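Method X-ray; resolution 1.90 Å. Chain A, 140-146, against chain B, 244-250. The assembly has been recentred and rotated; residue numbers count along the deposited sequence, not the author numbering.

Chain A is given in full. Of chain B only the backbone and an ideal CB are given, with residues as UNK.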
# COMPACT_ATOMS: atom_id res chain seq x y z
N PHE A 140 1.58 4.50 16.45
CA PHE A 140 1.70 5.79 17.11
C PHE A 140 3.16 6.18 17.29
O PHE A 140 3.52 7.36 17.21
CB PHE A 140 1.02 5.78 18.48
CG PHE A 140 -0.46 5.54 18.42
CD1 PHE A 140 -1.26 6.27 17.54
CD2 PHE A 140 -1.05 4.58 19.23
CE1 PHE A 140 -2.63 6.06 17.48
CE2 PHE A 140 -2.43 4.37 19.18
CZ PHE A 140 -3.22 5.10 18.30
N GLU A 141 4.01 5.19 17.54
CA GLU A 141 5.44 5.43 17.72
C GLU A 141 6.07 5.88 16.41
O GLU A 141 6.84 6.84 16.39
CB GLU A 141 6.13 4.16 18.22
CG GLU A 141 5.65 3.71 19.59
CD GLU A 141 5.90 4.76 20.65
OE1 GLU A 141 7.08 5.02 20.98
OE2 GLU A 141 4.91 5.34 21.16
N TYR A 142 5.75 5.19 15.33
CA TYR A 142 6.28 5.53 14.01
C TYR A 142 5.84 6.94 13.63
O TYR A 142 6.62 7.72 13.08
CB TYR A 142 5.77 4.55 12.96
CG TYR A 142 6.33 3.15 13.08
CD1 TYR A 142 7.68 2.90 12.89
CD2 TYR A 142 5.49 2.06 13.34
CE1 TYR A 142 8.20 1.60 12.97
CE2 TYR A 142 5.99 0.76 13.43
CZ TYR A 142 7.35 0.54 13.24
OH TYR A 142 7.85 -0.74 13.31
N GLN A 143 4.59 7.26 13.94
CA GLN A 143 4.00 8.56 13.63
C GLN A 143 4.76 9.78 14.14
O GLN A 143 4.84 10.80 13.45
CB GLN A 143 2.56 8.63 14.16
CG GLN A 143 1.50 8.22 13.16
CD GLN A 143 0.13 8.16 13.80
OE1 GLN A 143 -0.20 8.98 14.66
NE2 GLN A 143 -0.69 7.21 13.36
N LYS A 144 5.30 9.69 15.35
CA LYS A 144 6.03 10.82 15.91
C LYS A 144 7.40 11.05 15.29
O LYS A 144 8.11 11.99 15.64
CB LYS A 144 6.15 10.67 17.43
CG LYS A 144 6.48 9.27 17.91
CD LYS A 144 6.25 9.16 19.41
CE LYS A 144 6.57 7.76 19.92
NZ LYS A 144 6.21 7.60 21.36
N GLN A 145 7.77 10.19 14.35
CA GLN A 145 9.05 10.31 13.65
C GLN A 145 8.75 10.91 12.28
O GLN A 145 9.63 11.01 11.43
CB GLN A 145 9.69 8.93 13.48
CG GLN A 145 9.81 8.14 14.78
CD GLN A 145 10.43 6.77 14.58
OE1 GLN A 145 9.94 5.95 13.81
NE2 GLN A 145 11.53 6.52 15.29
N ASN A 146 7.49 11.30 12.10
CA ASN A 146 7.01 11.87 10.85
C ASN A 146 6.52 13.30 11.04
O ASN A 146 5.48 13.54 11.67
CB ASN A 146 5.85 11.00 10.32
CG ASN A 146 5.38 11.43 8.95
OD1 ASN A 146 5.19 12.62 8.69
ND2 ASN A 146 5.16 10.46 8.07
N UNK B 244 22.10 9.53 13.24
CA UNK B 244 21.45 10.46 14.17
C UNK B 244 20.09 10.88 13.63
O UNK B 244 19.98 11.44 12.54
CB UNK B 244 22.33 11.69 14.41
N UNK B 245 19.04 10.62 14.41
CA UNK B 245 17.69 10.96 13.99
C UNK B 245 16.87 11.42 15.19
O UNK B 245 17.02 10.89 16.29
CB UNK B 245 17.02 9.77 13.31
N UNK B 246 16.01 12.42 14.99
CA UNK B 246 15.17 12.94 16.07
C UNK B 246 13.97 12.03 16.32
O UNK B 246 13.21 11.73 15.39
CB UNK B 246 14.69 14.36 15.74
N UNK B 247 13.82 11.60 17.56
CA UNK B 247 12.72 10.72 17.94
C UNK B 247 13.02 10.16 19.32
O UNK B 247 14.17 10.20 19.77
CB UNK B 247 12.52 9.60 16.92
N UNK B 248 11.99 9.65 19.99
CA UNK B 248 12.18 9.05 21.31
C UNK B 248 12.47 7.57 21.08
O UNK B 248 12.82 6.85 22.01
CB UNK B 248 10.96 9.25 22.21
N UNK B 249 12.32 7.14 19.83
CA UNK B 249 12.53 5.75 19.42
C UNK B 249 13.86 5.55 18.68
O UNK B 249 14.42 6.50 18.14
CB UNK B 249 11.37 5.29 18.53
N UNK B 250 14.33 4.31 18.67
CA UNK B 250 15.58 3.95 17.99
C UNK B 250 15.40 2.66 17.19
O UNK B 250 14.99 1.63 17.72
CB UNK B 250 16.72 3.79 19.00

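Position 244 lies beyond the reach of chain A. Nothing in 140-146 comes within 5.5 Å of its ideal CB, and its backbone is extended. Many side chains would suit, polar ones included. The residue is Glu B244, whose carboxylate is hydrogen-bonded elsewhere in the structure.

Position 245 is also extended, but its CA-to-CB bond points toward chain A. The ideal CB touches nothing, so only a long side chain could cross the gap to the turn at Gln A145. A large aromatic or a long aliphatic group would do. The residue is Phe B245. Its CE2 lies 3.9 Å from Gln A145 CB, and its CZ 3.7 Å from Gln A145 O. That oxygen sits at the ring edge, near the ring plane.

Position 246 points sideways and has no neighbour in the chain A stretch. Its phi of -79° and psi of 126° would allow proline among many others. The residue is Pro B246, with little part in the contact.

Position 247 points toward chain A, and its backbone is almost fully extended. The ideal CB is 3.6 Å from Gln A145 NE2, a donor. Space is short, so a small side chain with an acceptor fits best: serine, threonine or perhaps aspartate. The residue is Ser B247, chi1 t. Gln A145 NE2 donates to Ser B247 OG at 3.0 Å, the one hydrogen bond between the stretches. The same hydroxyl oxygen accepts from the backbone at position 249.

Position 248 points sideways. Its ideal CB is 5.1 Å from Lys A144 NZ, so a small polar or an acidic side chain would be reasonable. The residue is Ser B248. Its OG approaches Lys A144 NZ to 3.7 Å, a near approach without a hydrogen bond. The lysine is engaged in a salt bridge within chain A, with Lys A144 NZ 2.6 Å from Glu A141 OE2.

Position 249 points toward chain A. Its ideal CB is 3.5 Å from Gln A145 NE2 and 5.0 Å from Glu A141 OE1. A long polar or basic side chain could run on toward the carboxylate. The residue is Gln B249, with chi1 and chi2 both m. Its NE2 comes 2.8 Å from Glu A141 OE1, but the angle is poor for a hydrogen bond.

Position 250 points away, in extended backbone, so chain A sets little limit there. A beta-branched residue would suit. The residue is Thr B250, which makes no contact with chain A here.

Chain B, residues 244-250: EFPSSQT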
# COMPACT_ATOMS: atom_id res chain seq x y z
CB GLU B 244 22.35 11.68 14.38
CG GLU B 244 21.91 12.64 15.50
CD GLU B 244 21.87 11.99 16.87
OE1 GLU B 244 22.59 10.99 17.09
OE2 GLU B 244 21.11 12.49 17.74
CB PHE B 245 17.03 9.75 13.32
CG PHE B 245 15.74 10.07 12.62
CD1 PHE B 245 15.75 10.69 11.37
CD2 PHE B 245 14.51 9.80 13.22
CE1 PHE B 245 14.56 11.03 10.74
CE2 PHE B 245 13.32 10.14 12.60
CZ PHE B 245 13.34 10.76 11.35
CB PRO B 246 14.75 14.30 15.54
CG PRO B 246 14.56 14.00 14.08
CD PRO B 246 15.81 13.21 13.76
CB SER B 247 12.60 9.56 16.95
OG SER B 247 11.58 8.65 17.34
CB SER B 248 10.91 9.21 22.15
OG SER B 248 9.82 8.49 21.59
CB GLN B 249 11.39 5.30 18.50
CG GLN B 249 10.02 5.34 19.15
CD GLN B 249 9.77 4.16 20.07
OE1 GLN B 249 9.60 3.02 19.62
NE2 GLN B 249 9.76 4.43 21.37
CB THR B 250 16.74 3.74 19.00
OG1 THR B 250 17.08 4.98 19.63
CG2 THR B 250 17.97 3.20 18.27
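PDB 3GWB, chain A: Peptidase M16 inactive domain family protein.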